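Local coordinates for homoprotocatechuate 2,3-dioxygenase (Brevibacterium fuscum, PDB 4Z6M), which catalyses the extradiol, oxygen-dependent ring opening of homoprotocatechuate at a non-haem iron(II) held by two histidines and one carboxylate, at residues D14-Y20 with A76-R82. The protein carries 1 engineered substitution. Sequence-based numbering, arbitrary orientation.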
loop_
_atom_site.group_PDB
_atom_site.type_symbol
_atom_site.label_atom_id
_atom_site.label_comp_id
_atom_site.label_asym_id
_atom_site.label_seq_id
_atom_site.Cartn_x
_atom_site.Cartn_y
_atom_site.Cartn_z
ATOM N N ASP A 14 22.080 -10.186 -29.338
ATOM C CA ASP A 14 20.873 -9.487 -28.917
ATOM C C ASP A 14 20.538 -9.971 -27.528
ATOM O O ASP A 14 19.955 -11.053 -27.354
ATOM C CB ASP A 14 19.729 -9.751 -29.905
ATOM C CG ASP A 14 18.457 -9.009 -29.549
ATOM O OD1 ASP A 14 18.411 -8.443 -28.433
ATOM O OD2 ASP A 14 17.492 -9.018 -30.359
ATOM N N ILE A 15 20.864 -9.150 -26.540
ATOM C CA ILE A 15 20.626 -9.478 -25.142
ATOM C C ILE A 15 19.211 -9.031 -24.757
ATOM O O ILE A 15 18.834 -7.869 -24.961
ATOM C CB ILE A 15 21.669 -8.813 -24.237
ATOM C CG1 ILE A 15 23.081 -9.348 -24.550
ATOM C CG2 ILE A 15 21.309 -8.981 -22.766
ATOM C CD1 ILE A 15 24.186 -8.391 -24.125
ATOM N N LEU A 16 18.449 -9.942 -24.156
ATOM C CA LEU A 16 17.106 -9.614 -23.669
ATOM C C LEU A 16 17.106 -8.892 -22.319
ATOM O O LEU A 16 16.386 -7.903 -22.136
ATOM C CB LEU A 16 16.284 -10.887 -23.545
ATOM C CG LEU A 16 16.033 -11.701 -24.807
ATOM C CD1 LEU A 16 15.467 -13.066 -24.428
ATOM C CD2 LEU A 16 15.096 -10.923 -25.736
ATOM N N ARG A 17 17.845 -9.437 -21.358
ATOM C CA ARG A 17 17.699 -9.064 -19.950
ATOM C C ARG A 17 18.713 -9.813 -19.133
ATOM O O ARG A 17 19.187 -10.884 -19.537
ATOM C CB ARG A 17 16.305 -9.385 -19.391
ATOM C CG ARG A 17 15.886 -10.844 -19.568
ATOM C CD ARG A 17 14.745 -11.182 -18.638
ATOM N NE ARG A 17 14.191 -12.521 -18.835
ATOM C CZ ARG A 17 13.713 -13.287 -17.856
ATOM N NH1 ARG A 17 13.173 -14.464 -18.138
ATOM N NH2 ARG A 17 13.754 -12.880 -16.600
ATOM N N CYS A 18 18.984 -9.298 -17.945
ATOM C CA CYS A 18 19.553 -10.132 -16.900
ATOM C C CYS A 18 18.621 -11.293 -16.593
ATOM O O CYS A 18 17.398 -11.162 -16.654
ATOM C CB CYS A 18 19.850 -9.333 -15.642
ATOM S SG CYS A 18 18.429 -8.638 -14.799
ATOM N N ALA A 19 19.204 -12.444 -16.307
ATOM C CA ALA A 19 18.390 -13.658 -16.111
ATOM C C ALA A 19 18.663 -14.420 -14.827
ATOM O O ALA A 19 17.727 -14.857 -14.166
ATOM C CB ALA A 19 18.525 -14.597 -17.286
ATOM N N TYR A 20 19.935 -14.642 -14.485
ATOM C CA TYR A 20 20.238 -15.269 -13.195
ATOM C C TYR A 20 21.666 -14.980 -12.812
ATOM O O TYR A 20 22.482 -14.640 -13.668
ATOM C CB TYR A 20 19.965 -16.802 -13.200
ATOM C CG TYR A 20 21.016 -17.664 -13.896
ATOM C CD1 TYR A 20 20.902 -17.982 -15.238
ATOM C CD2 TYR A 20 22.095 -18.184 -13.189
ATOM C CE1 TYR A 20 21.848 -18.783 -15.878
ATOM C CE2 TYR A 20 23.040 -18.976 -13.825
ATOM C CZ TYR A 20 22.930 -19.258 -15.165
ATOM O OH TYR A 20 23.905 -20.046 -15.754
ATOM N N ALA A 76 28.979 -16.631 -11.903
ATOM C CA ALA A 76 28.521 -16.188 -13.221
ATOM C C ALA A 76 27.345 -15.259 -13.075
ATOM O O ALA A 76 26.462 -15.483 -12.238
ATOM C CB ALA A 76 28.105 -17.359 -14.081
ATOM N N MET A 77 27.350 -14.216 -13.899
ATOM C CA MET A 77 26.177 -13.372 -14.089
ATOM C C MET A 77 25.679 -13.586 -15.495
ATOM O O MET A 77 26.428 -13.429 -16.455
ATOM C CB MET A 77 26.503 -11.896 -13.776
ATOM C CG MET A 77 27.764 -11.361 -14.358
ATOM S SD MET A 77 28.369 -9.829 -13.589
ATOM C CE MET A 77 26.964 -8.986 -13.332
ATOM N N ALA A 78 24.425 -14.048 -15.609
ATOM C CA ALA A 78 23.903 -14.578 -16.856
ATOM C C ALA A 78 22.856 -13.664 -17.435
ATOM O O ALA A 78 21.946 -13.197 -16.720
ATOM C CB ALA A 78 23.307 -15.968 -16.650
ATOM N N PHE A 79 22.964 -13.460 -18.750
ATOM C CA PHE A 79 21.997 -12.715 -19.538
ATOM C C PHE A 79 21.382 -13.647 -20.563
ATOM O O PHE A 79 22.086 -14.434 -21.195
ATOM C CB PHE A 79 22.695 -11.577 -20.273
ATOM C CG PHE A 79 23.366 -10.598 -19.359
ATOM C CD1 PHE A 79 22.684 -9.519 -18.852
ATOM C CD2 PHE A 79 24.692 -10.767 -18.983
ATOM C CE1 PHE A 79 23.291 -8.611 -17.997
ATOM C CE2 PHE A 79 25.324 -9.858 -18.124
ATOM C CZ PHE A 79 24.612 -8.784 -17.620
ATOM N N ARG A 80 20.056 -13.586 -20.694
ATOM C CA ARG A 80 19.386 -14.322 -21.755
ATOM C C ARG A 80 19.436 -13.537 -23.056
ATOM O O ARG A 80 19.272 -12.314 -23.056
ATOM C CB ARG A 80 17.961 -14.673 -21.370
ATOM C CG ARG A 80 17.393 -15.804 -22.203
ATOM C CD ARG A 80 16.012 -16.258 -21.784
ATOM N NE ARG A 80 15.665 -17.458 -22.505
ATOM C CZ ARG A 80 14.441 -17.862 -22.811
ATOM N NH1 ARG A 80 13.366 -17.189 -22.434
ATOM N NH2 ARG A 80 14.298 -18.961 -23.520
ATOM N N VAL A 81 19.698 -14.248 -24.142
ATOM C CA VAL A 81 19.724 -13.684 -25.482
ATOM C C VAL A 81 18.505 -14.123 -26.294
ATOM O O VAL A 81 17.782 -15.051 -25.905
ATOM C CB VAL A 81 21.033 -14.015 -26.218
ATOM C CG1 VAL A 81 22.195 -13.437 -25.478
ATOM C CG2 VAL A 81 21.221 -15.514 -26.429
ATOM N N ARG A 82 18.257 -13.440 -27.400
ATOM C CA ARG A 82 16.952 -13.557 -28.074
ATOM C C ARG A 82 16.758 -14.889 -28.786
ATOM O O ARG A 82 15.647 -15.400 -28.817
ATOM C CB ARG A 82 16.746 -12.423 -29.063
ATOM C CG ARG A 82 15.356 -12.434 -29.700
ATOM C CD ARG A 82 15.060 -11.184 -30.499
ATOM N NE ARG A 82 14.918 -10.037 -29.612
ATOM C CZ ARG A 82 13.821 -9.765 -28.898
ATOM N NH1 ARG A 82 12.727 -10.511 -29.006
ATOM N NH2 ARG A 82 13.803 -8.697 -28.110
HETATM O O HOH W 1 16.189 -7.376 -27.525
#
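Tyr20 holds CG between its backbone N and carbonyl carbon (chi1 77°), which lays its ring over Ala78, whose CB sits 3.5 Å from the ring centroid in a CH-pi contact, nearest CE1. A methyl is small enough to fit under the ring this close to the backbone. At the other end, a bend at chi3 (-69°) folds Arg82 back upon Asp14: Arg82 NE gives a salt-bridging hydrogen bond of 2.9 Å to Asp14 OD2; the acceptor lies close to the guanidinium plane, while NE approaches from above the carboxylate plane. A water donating to Asp14 OD1 and accepting from Arg82 NH2 closes a second link. These two bonds limit the turning of the guanidinium, and Leu16 CD2 packs 3.5 Å over its flat face, where no N-H points.

Between these ends the strands run antiparallel, interrupted twice by beta bulges. The classic one sets Ala19 and Tyr20 opposite Ala78, whose O accepts a hydrogen bond from Ala19 N at 2.9 Å and a weak one from Tyr20 N. Leu16 N to Arg80 O, at 2.7 Å, is the shortest backbone bond. Beside it, Ile15 CG2 meets Phe79 CB at 3.9 Å, and the Phe79 ring packs obliquely against Cys18 CA, apolar groups suited to a buried sheet.

Arg17 and Arg80 extend on the Tyr20 side of the sheet, where both reach Asp277 of the second subunit, which would offset their like charges; Tyr20 OH bonds to Glu127. Strands 15-25 and 73-81 are central neighbours in the mixed sheet of this glyoxalase-superfamily module; strand 125-129 pairs with the far edge of 73-81, Cys18 and Met77 pack on strand 152-160, and Val81 touches helix 84-96.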